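Local coordinates for molybdenum cofactor biosynthesis protein (Pyrococcus furiosus, PDB 1XI8), which probably acts as a molybdopterin molybdotransferase of the MoeA family, inserting molybdenum into molybdopterin during molybdenum cofactor biosynthesis, at residues S22-D27 with I294-R299; D41-V46 with Q171-L176; F314-K319 with Y350-V355. All coordinates share one frame; numbering follows the deposited sequence.

Contact 1: residues S22-D27 with I294-R299; sequences SIVLND and IGYGER
The N-terminal helix 17-26 packs against an antiparallel strand of the probable molybdopterin-binding domain, and Y296 of strand 295-297 makes this docking by meeting V24 and D27 of the 22-27 segment. It illustrates how one tyrosine can serve two purposes, its ring for packing and its hydroxyl for a polar link. CG1 of V24 touches the root of the side chain, 3.8 Å from CG of Y296 and 3.9 Å from its CB, while CB of V24 stands over one face of the ring, displaced toward the rim. With CG trans to the backbone N (chi1 171°), Y296 carries its ring toward the helix and its hydroxyl on to D27.

There OH of Y296 donates a hydrogen bond to OD1 of D27, 2.9 Å long. The carboxylate approaches the ring at its edge, its own plane turned 65° from that of the ring, and OD1 accepts through the anti lone pair, the one pointing away from OD2. The same hydroxyl of Y296 is in turn the acceptor for the backbone N of R299, at 3.1 Å and with a bent N-H...O angle of 140°. Donor to one partner and acceptor from the other, the hydroxyl has its orientation set by both and ties the 22-27 segment to the turn after the strand. NE of R299 lies 5.4 Å from OD1 of D27, not in contact, and NH1 of this arginine is hydrogen-bonded to D259 O.

Strand 295-297 lies between strands 283-284 and 300-302 in the mixed sheet, antiparallel to both. F283 touches both V24 and Y296, F301 brings its ring against that of Y296, and L25 of the N-terminal helix reaches H320 on helix 307-326.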
loop_
_atom_site.group_PDB
_atom_site.type_symbol
_atom_site.label_atom_id
_atom_site.label_comp_id
_atom_site.label_asym_id
_atom_site.label_seq_id
_atom_site.Cartn_x
_atom_site.Cartn_y
_atom_site.Cartn_z
ATOM N N SER A 22 -17.374 15.573 9.298
ATOM C CA SER A 22 -17.086 15.817 10.716
ATOM C C SER A 22 -18.217 15.317 11.610
ATOM O O SER A 22 -18.009 15.019 12.781
ATOM C CB SER A 22 -16.757 17.289 10.981
ATOM O OG SER A 22 -17.627 18.135 10.258
ATOM N N ILE A 23 -19.414 15.205 11.053
ATOM C CA ILE A 23 -20.524 14.628 11.799
ATOM C C ILE A 23 -20.263 13.149 12.069
ATOM O O ILE A 23 -20.505 12.668 13.180
ATOM C CB ILE A 23 -21.876 14.835 11.080
ATOM C CG1 ILE A 23 -22.381 16.261 11.325
ATOM C CG2 ILE A 23 -22.915 13.817 11.552
ATOM C CD1 ILE A 23 -23.577 16.637 10.486
ATOM N N VAL A 24 -19.758 12.434 11.062
ATOM C CA VAL A 24 -19.453 11.011 11.235
ATOM C C VAL A 24 -18.267 10.822 12.180
ATOM O O VAL A 24 -18.335 10.010 13.099
ATOM C CB VAL A 24 -19.252 10.234 9.879
ATOM C CG1 VAL A 24 -20.362 10.562 8.906
ATOM C CG2 VAL A 24 -17.926 10.554 9.228
ATOM N N LEU A 25 -17.194 11.580 11.975
ATOM C CA LEU A 25 -15.993 11.382 12.775
ATOM C C LEU A 25 -16.260 11.742 14.235
ATOM O O LEU A 25 -15.770 11.079 15.155
ATOM C CB LEU A 25 -14.810 12.189 12.225
ATOM C CG LEU A 25 -14.351 11.943 10.782
ATOM C CD1 LEU A 25 -13.199 12.884 10.403
ATOM C CD2 LEU A 25 -13.972 10.482 10.532
ATOM N N ASN A 26 -17.050 12.789 14.454
ATOM C CA ASN A 26 -17.302 13.204 15.817
ATOM C C ASN A 26 -18.260 12.302 16.580
ATOM O O ASN A 26 -18.309 12.346 17.809
ATOM C CB ASN A 26 -17.765 14.652 15.909
ATOM C CG ASN A 26 -17.147 15.347 17.108
ATOM O OD1 ASN A 26 -16.004 15.844 17.029
ATOM N ND2 ASN A 26 -17.872 15.353 18.241
ATOM N N ASP A 27 -19.011 11.488 15.851
ATOM C CA ASP A 27 -19.934 10.543 16.470
ATOM C C ASP A 27 -19.251 9.207 16.741
ATOM O O ASP A 27 -19.858 8.287 17.273
ATOM C CB ASP A 27 -21.143 10.311 15.565
ATOM C CG ASP A 27 -22.137 9.351 16.170
ATOM O OD1 ASP A 27 -22.464 8.318 15.537
ATOM O OD2 ASP A 27 -22.579 9.631 17.301
ATOM N N ILE A 294 -25.836 9.201 0.055
ATOM C CA ILE A 294 -25.259 8.573 1.246
ATOM C C ILE A 294 -25.774 9.138 2.583
ATOM O O ILE A 294 -25.971 10.349 2.751
ATOM C CB ILE A 294 -23.715 8.586 1.235
ATOM C CG1 ILE A 294 -23.190 7.760 2.414
ATOM C CG2 ILE A 294 -23.187 10.019 1.233
ATOM C CD1 ILE A 294 -21.742 7.438 2.377
ATOM N N GLY A 295 -25.989 8.234 3.529
ATOM C CA GLY A 295 -26.466 8.596 4.837
ATOM C C GLY A 295 -25.644 7.911 5.899
ATOM O O GLY A 295 -25.026 6.885 5.647
ATOM N N TYR A 296 -25.619 8.496 7.088
ATOM C CA TYR A 296 -24.961 7.890 8.218
ATOM C C TYR A 296 -25.780 8.104 9.467
ATOM O O TYR A 296 -26.427 9.129 9.620
ATOM C CB TYR A 296 -23.568 8.471 8.464
ATOM C CG TYR A 296 -23.036 7.964 9.786
ATOM C CD1 TYR A 296 -23.113 8.744 10.947
ATOM C CD2 TYR A 296 -22.512 6.674 9.888
ATOM C CE1 TYR A 296 -22.650 8.255 12.171
ATOM C CE2 TYR A 296 -22.043 6.180 11.093
ATOM C CZ TYR A 296 -22.113 6.968 12.232
ATOM O OH TYR A 296 -21.649 6.460 13.417
ATOM N N GLY A 297 -25.731 7.136 10.371
ATOM C CA GLY A 297 -26.360 7.264 11.668
ATOM C C GLY A 297 -26.184 5.980 12.432
ATOM O O GLY A 297 -26.294 4.905 11.863
ATOM N N GLU A 298 -25.898 6.087 13.723
ATOM C CA GLU A 298 -25.837 4.915 14.597
ATOM C C GLU A 298 -24.954 3.791 14.043
ATOM O O GLU A 298 -25.388 2.643 13.931
ATOM C CB GLU A 298 -27.246 4.372 14.866
ATOM C CG GLU A 298 -28.295 5.433 15.105
ATOM C CD GLU A 298 -29.660 4.838 15.395
ATOM O OE1 GLU A 298 -30.468 4.684 14.442
ATOM O OE2 GLU A 298 -29.916 4.509 16.576
ATOM N N ARG A 299 -23.718 4.138 13.691
ATOM C CA ARG A 299 -22.701 3.161 13.278
ATOM C C ARG A 299 -22.983 2.507 11.909
ATOM O O ARG A 299 -22.298 1.570 11.507
ATOM C CB ARG A 299 -22.489 2.092 14.378
ATOM C CG ARG A 299 -22.044 2.622 15.757
ATOM C CD ARG A 299 -20.721 3.360 15.631
ATOM N NE ARG A 299 -20.060 3.702 16.898
ATOM C CZ ARG A 299 -18.954 3.115 17.347
ATOM N NH1 ARG A 299 -18.382 2.155 16.632
ATOM N NH2 ARG A 299 -18.418 3.484 18.507
#

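Contact 2: residues D41-V46 with Q171-L176; sequences DALGRV and QDLALL
The backbone at A42-R45 folds into a type II beta turn, closed by a 3.1 Å hydrogen bond from R45 N to A42 O, and it approaches helix 170-179 with the CA atoms of L43 and L173 7.4 Å apart. L173 bridges this gap from the helix side. With its CG trans to the carbonyl carbon (chi1 -54°) and the chain extended beyond it (chi2 -179°), the leucine reaches forward and divides its two methyls between the first two residues of the turn. CD2 of L173 meets CB of A42 at 3.8 Å. CD1 of L173 comes to L43, where it lies 4.1 Å from the backbone N and 4.2 Å from CB.

The example is one of a turn packed on a helix by a single forked side chain: the loop between strands 34-38 and 51-52 meets helix 170-179 through apolar contact, with no hydrogen bond between the two segments. Both belong to the MoeA N-terminal region. V37 and V184, from strands 34-38 and 183-187, also touch A42. G44, at the third position of the turn, has a positive phi of 87°, and its backbone and that of R45 are hydrogen-bonded to L168, just ahead of the helix. From the second subunit, E228 packs on L43, and Q171 NE2 is hydrogen-bonded to L376 O of that neighbouring chain.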
loop_
_atom_site.group_PDB
_atom_site.type_symbol
_atom_site.label_atom_id
_atom_site.label_comp_id
_atom_site.label_asym_id
_atom_site.label_seq_id
_atom_site.Cartn_x
_atom_site.Cartn_y
_atom_site.Cartn_z
ATOM N N ASP A 41 3.314 -11.448 12.576
ATOM C CA ASP A 41 1.948 -11.209 12.112
ATOM C C ASP A 41 1.503 -9.746 12.262
ATOM O O ASP A 41 0.398 -9.388 11.874
ATOM C CB ASP A 41 0.980 -12.172 12.827
ATOM C CG ASP A 41 1.448 -13.638 12.752
ATOM O OD1 ASP A 41 1.170 -14.427 13.690
ATOM O OD2 ASP A 41 2.116 -13.994 11.755
ATOM N N ALA A 42 2.381 -8.905 12.803
ATOM C CA ALA A 42 2.043 -7.507 13.100
ATOM C C ALA A 42 2.045 -6.535 11.902
ATOM O O ALA A 42 1.565 -5.404 12.020
ATOM C CB ALA A 42 2.940 -6.985 14.201
ATOM N N LEU A 43 2.578 -6.969 10.760
ATOM C CA LEU A 43 2.650 -6.119 9.566
ATOM C C LEU A 43 1.312 -5.483 9.169
ATOM O O LEU A 43 0.347 -6.175 8.923
ATOM C CB LEU A 43 3.224 -6.911 8.384
ATOM C CG LEU A 43 3.501 -6.118 7.101
ATOM C CD1 LEU A 43 4.566 -5.035 7.339
ATOM C CD2 LEU A 43 3.908 -7.047 5.953
ATOM N N GLY A 44 1.258 -4.159 9.121
ATOM C CA GLY A 44 0.058 -3.449 8.674
ATOM C C GLY A 44 -0.989 -3.163 9.731
ATOM O O GLY A 44 -1.977 -2.493 9.465
ATOM N N ARG A 45 -0.777 -3.675 10.935
ATOM C CA ARG A 45 -1.685 -3.420 12.036
ATOM C C ARG A 45 -1.349 -2.071 12.690
ATOM O O ARG A 45 -0.284 -1.504 12.446
ATOM C CB ARG A 45 -1.605 -4.566 13.045
ATOM C CG ARG A 45 -1.855 -5.953 12.435
ATOM C CD ARG A 45 -3.332 -6.207 12.137
ATOM N NE ARG A 45 -4.174 -5.969 13.313
ATOM C CZ ARG A 45 -4.415 -6.862 14.276
ATOM N NH1 ARG A 45 -5.195 -6.540 15.305
ATOM N NH2 ARG A 45 -3.874 -8.072 14.222
ATOM N N VAL A 46 -2.264 -1.557 13.508
ATOM C CA VAL A 46 -2.098 -0.243 14.114
ATOM C C VAL A 46 -1.641 -0.321 15.574
ATOM O O VAL A 46 -2.367 -0.799 16.445
ATOM C CB VAL A 46 -3.400 0.581 14.041
ATOM C CG1 VAL A 46 -3.194 1.940 14.681
ATOM C CG2 VAL A 46 -3.860 0.738 12.609
ATOM N N GLN A 171 10.303 -1.843 8.679
ATOM C CA GLN A 171 11.324 -1.276 9.571
ATOM C C GLN A 171 10.781 -1.026 10.984
ATOM O O GLN A 171 11.540 -1.043 11.967
ATOM C CB GLN A 171 11.971 -0.006 8.993
ATOM C CG GLN A 171 11.033 1.179 8.735
ATOM C CD GLN A 171 10.383 1.152 7.342
ATOM O OE1 GLN A 171 9.967 0.101 6.850
ATOM N NE2 GLN A 171 10.289 2.322 6.712
ATOM N N ASP A 172 9.473 -0.797 11.083
ATOM C CA ASP A 172 8.849 -0.590 12.382
ATOM C C ASP A 172 8.955 -1.871 13.189
ATOM O O ASP A 172 9.216 -1.840 14.384
ATOM C CB ASP A 172 7.382 -0.172 12.235
ATOM C CG ASP A 172 7.220 1.185 11.589
ATOM O OD1 ASP A 172 6.203 1.392 10.886
ATOM O OD2 ASP A 172 8.107 2.042 11.786
ATOM N N LEU A 173 8.754 -3.003 12.522
ATOM C CA LEU A 173 8.878 -4.305 13.174
ATOM C C LEU A 173 10.332 -4.571 13.577
ATOM O O LEU A 173 10.606 -5.150 14.633
ATOM C CB LEU A 173 8.372 -5.429 12.265
ATOM C CG LEU A 173 6.957 -5.328 11.694
ATOM C CD1 LEU A 173 6.670 -6.554 10.841
ATOM C CD2 LEU A 173 5.898 -5.171 12.771
ATOM N N ALA A 174 11.258 -4.144 12.725
ATOM C CA ALA A 174 12.671 -4.293 13.009
ATOM C C ALA A 174 13.064 -3.507 14.259
ATOM O O ALA A 174 13.897 -3.965 15.039
ATOM C CB ALA A 174 13.502 -3.864 11.815
ATOM N N LEU A 175 12.473 -2.335 14.459
ATOM C CA LEU A 175 12.791 -1.563 15.650
ATOM C C LEU A 175 12.214 -2.238 16.901
ATOM O O LEU A 175 12.865 -2.281 17.950
ATOM C CB LEU A 175 12.334 -0.111 15.528
ATOM C CG LEU A 175 12.731 0.819 16.681
ATOM C CD1 LEU A 175 14.221 0.710 17.009
ATOM C CD2 LEU A 175 12.356 2.250 16.381
ATOM N N LEU A 176 11.006 -2.782 16.781
ATOM C CA LEU A 176 10.396 -3.512 17.879
ATOM C C LEU A 176 11.255 -4.704 18.314
ATOM O O LEU A 176 11.443 -4.939 19.518
ATOM C CB LEU A 176 8.977 -3.950 17.506
ATOM C CG LEU A 176 8.018 -2.762 17.387
ATOM C CD1 LEU A 176 6.686 -3.136 16.792
ATOM C CD2 LEU A 176 7.830 -2.133 18.749
#

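Contact 3: residues F314-K319 with Y350-V355; sequences FHLFVK and YEFVRV
Trans first torsions at Y350 and F352 (chi1 -163° and -172°) send both rings from the same side of strand 350-358 toward helix 307-326, where L316, its CG trans to the carbonyl carbon, extends to meet them. The leucine wedges toward both rings. CD1 of L316 comes 4.1 Å from CD1 of Y350 and lies near F352 as well, while CD2 of L316 lies at the edge of the F352 ring, near its plane and 3.7 Å from CD2 of that ring. The leucine and phenylalanine side chains run past each other in opposite directions. One residue earlier on the helix, CB of H315 rests 4.0 Å from CE2 of F352, so that the ring is touched by two successive helical side chains.

This is helix-on-sheet packing between two domains: the helix belongs to the probable molybdopterin-binding domain, the strand to the MoeA C-terminal region. The axes of 314-319 and 350-355 approach to 10.8 Å, their N-to-C directions 112° apart. The helix holds a wider pi-type turn here, with K319 N bonded to F314 O at 2.7 Å. NZ of K319 lies in the plane of the H315 ring, at its edge, and gives ND1 a weak hydrogen bond of 3.3 Å; it also bonds to Y382 OH. The ring of Y382 stacks on F352, and Y17 meets Y350 and bonds through its hydroxyl to L316 O.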
loop_
_atom_site.group_PDB
_atom_site.type_symbol
_atom_site.label_atom_id
_atom_site.label_comp_id
_atom_site.label_asym_id
_atom_site.label_seq_id
_atom_site.Cartn_x
_atom_site.Cartn_y
_atom_site.Cartn_z
ATOM N N PHE A 314 -16.892 5.148 -0.027
ATOM C CA PHE A 314 -15.936 4.510 0.881
ATOM C C PHE A 314 -14.752 5.417 1.175
ATOM O O PHE A 314 -14.401 5.618 2.336
ATOM C CB PHE A 314 -15.435 3.146 0.385
ATOM C CG PHE A 314 -14.453 2.514 1.325
ATOM C CD1 PHE A 314 -13.109 2.838 1.268
ATOM C CD2 PHE A 314 -14.876 1.621 2.291
ATOM C CE1 PHE A 314 -12.206 2.272 2.144
ATOM C CE2 PHE A 314 -13.970 1.048 3.172
ATOM C CZ PHE A 314 -12.638 1.374 3.094
ATOM N N HIS A 315 -14.146 5.953 0.121
ATOM C CA HIS A 315 -12.983 6.831 0.255
ATOM C C HIS A 315 -13.292 8.193 0.875
ATOM O O HIS A 315 -12.471 8.738 1.609
ATOM C CB HIS A 315 -12.268 7.010 -1.088
ATOM C CG HIS A 315 -11.405 5.846 -1.464
ATOM N ND1 HIS A 315 -10.107 5.711 -1.025
ATOM C CD2 HIS A 315 -11.657 4.758 -2.231
ATOM C CE1 HIS A 315 -9.596 4.595 -1.506
ATOM N NE2 HIS A 315 -10.516 3.998 -2.239
ATOM N N LEU A 316 -14.468 8.743 0.596
ATOM C CA LEU A 316 -14.805 10.046 1.148
ATOM C C LEU A 316 -15.331 9.953 2.583
ATOM O O LEU A 316 -15.280 10.924 3.324
ATOM C CB LEU A 316 -15.794 10.786 0.241
ATOM C CG LEU A 316 -15.323 11.150 -1.173
ATOM C CD1 LEU A 316 -16.338 12.014 -1.853
ATOM C CD2 LEU A 316 -13.991 11.856 -1.141
ATOM N N PHE A 317 -15.811 8.778 2.981
ATOM C CA PHE A 317 -16.388 8.610 4.311
ATOM C C PHE A 317 -15.895 7.399 5.127
ATOM O O PHE A 317 -15.338 7.561 6.212
ATOM C CB PHE A 317 -17.918 8.558 4.220
ATOM C CG PHE A 317 -18.565 9.887 3.962
ATOM C CD1 PHE A 317 -18.960 10.245 2.683
ATOM C CD2 PHE A 317 -18.789 10.776 5.004
ATOM C CE1 PHE A 317 -19.560 11.468 2.443
ATOM C CE2 PHE A 317 -19.388 11.990 4.771
ATOM C CZ PHE A 317 -19.774 12.339 3.487
ATOM N N VAL A 318 -16.122 6.192 4.615
ATOM C CA VAL A 318 -15.879 4.969 5.398
ATOM C C VAL A 318 -14.408 4.773 5.797
ATOM O O VAL A 318 -14.109 4.453 6.955
ATOM C CB VAL A 318 -16.468 3.719 4.692
ATOM C CG1 VAL A 318 -16.192 2.465 5.489
ATOM C CG2 VAL A 318 -17.968 3.900 4.496
ATOM N N LYS A 319 -13.505 4.978 4.840
ATOM C CA LYS A 319 -12.069 4.956 5.102
ATOM C C LYS A 319 -11.690 5.846 6.296
ATOM O O LYS A 319 -10.861 5.469 7.126
ATOM C CB LYS A 319 -11.322 5.410 3.854
ATOM C CG LYS A 319 -9.818 5.469 3.988
ATOM C CD LYS A 319 -9.144 5.851 2.657
ATOM C CE LYS A 319 -9.465 7.286 2.231
ATOM N NZ LYS A 319 -8.666 7.755 1.060
ATOM N N TYR A 350 -19.536 18.321 -4.714
ATOM C CA TYR A 350 -18.205 17.837 -4.314
ATOM C C TYR A 350 -17.809 16.633 -5.169
ATOM O O TYR A 350 -18.199 15.503 -4.881
ATOM C CB TYR A 350 -18.208 17.438 -2.847
ATOM C CG TYR A 350 -16.837 17.312 -2.255
ATOM C CD1 TYR A 350 -16.154 16.095 -2.288
ATOM C CD2 TYR A 350 -16.215 18.404 -1.647
ATOM C CE1 TYR A 350 -14.894 15.970 -1.740
ATOM C CE2 TYR A 350 -14.949 18.292 -1.093
ATOM C CZ TYR A 350 -14.289 17.069 -1.142
ATOM O OH TYR A 350 -13.031 16.933 -0.604
ATOM N N GLU A 351 -17.034 16.867 -6.222
ATOM C CA GLU A 351 -16.752 15.792 -7.167
ATOM C C GLU A 351 -15.548 14.933 -6.859
ATOM O O GLU A 351 -14.470 15.426 -6.530
ATOM C CB GLU A 351 -16.652 16.305 -8.602
ATOM C CG GLU A 351 -17.961 16.185 -9.348
ATOM C CD GLU A 351 -17.772 15.969 -10.829
ATOM O OE1 GLU A 351 -17.140 16.827 -11.483
ATOM O OE2 GLU A 351 -18.261 14.941 -11.343
ATOM N N PHE A 352 -15.773 13.631 -6.997
ATOM C CA PHE A 352 -14.761 12.622 -6.867
ATOM C C PHE A 352 -14.366 12.237 -8.286
ATOM O O PHE A 352 -15.149 11.617 -9.004
ATOM C CB PHE A 352 -15.369 11.433 -6.132
ATOM C CG PHE A 352 -14.387 10.361 -5.750
ATOM C CD1 PHE A 352 -14.138 9.287 -6.601
ATOM C CD2 PHE A 352 -13.735 10.406 -4.528
ATOM C CE1 PHE A 352 -13.247 8.287 -6.247
ATOM C CE2 PHE A 352 -12.851 9.410 -4.172
ATOM C CZ PHE A 352 -12.602 8.349 -5.037
ATOM N N VAL A 353 -13.154 12.614 -8.694
ATOM C CA VAL A 353 -12.693 12.382 -10.058
ATOM C C VAL A 353 -11.592 11.338 -10.075
ATOM O O VAL A 353 -10.550 11.517 -9.439
ATOM C CB VAL A 353 -12.153 13.671 -10.695
ATOM C CG1 VAL A 353 -11.630 13.391 -12.090
ATOM C CG2 VAL A 353 -13.227 14.752 -10.714
ATOM N N ARG A 354 -11.825 10.244 -10.797
ATOM C CA ARG A 354 -10.848 9.163 -10.865
ATOM C C ARG A 354 -9.731 9.531 -11.847
ATOM O O ARG A 354 -9.993 10.039 -12.935
ATOM C CB ARG A 354 -11.536 7.839 -11.233
ATOM N N VAL A 355 -8.484 9.301 -11.451
ATOM C CA VAL A 355 -7.347 9.652 -12.295
ATOM C C VAL A 355 -6.293 8.580 -12.262
ATOM O O VAL A 355 -6.255 7.758 -11.360
ATOM C CB VAL A 355 -6.662 10.995 -11.891
ATOM C CG1 VAL A 355 -7.507 12.195 -12.292
ATOM C CG2 VAL A 355 -6.315 11.023 -10.398
#

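Overall arrangement
From the N terminus, segment 22-27 opens contact 1, closed by 294-299, whose nearest end is 267 residues on. Contact 2 is nested inside that long loop, joining the 41-46 turn to helix 170-179. Contact 3 follows contact 1 in series and closes a much shorter excursion, from helix 307-326 to strand 350-358. The first joins the N-terminal helix to the probable molybdopterin-binding domain, the third joins that domain to the C-terminal region, and the two touch through F317, which packs on V24 and I294. Contact 2 stands apart within the N-terminal region, its centre 31 Å from that of contact 1 and 29 Å from that of contact 3.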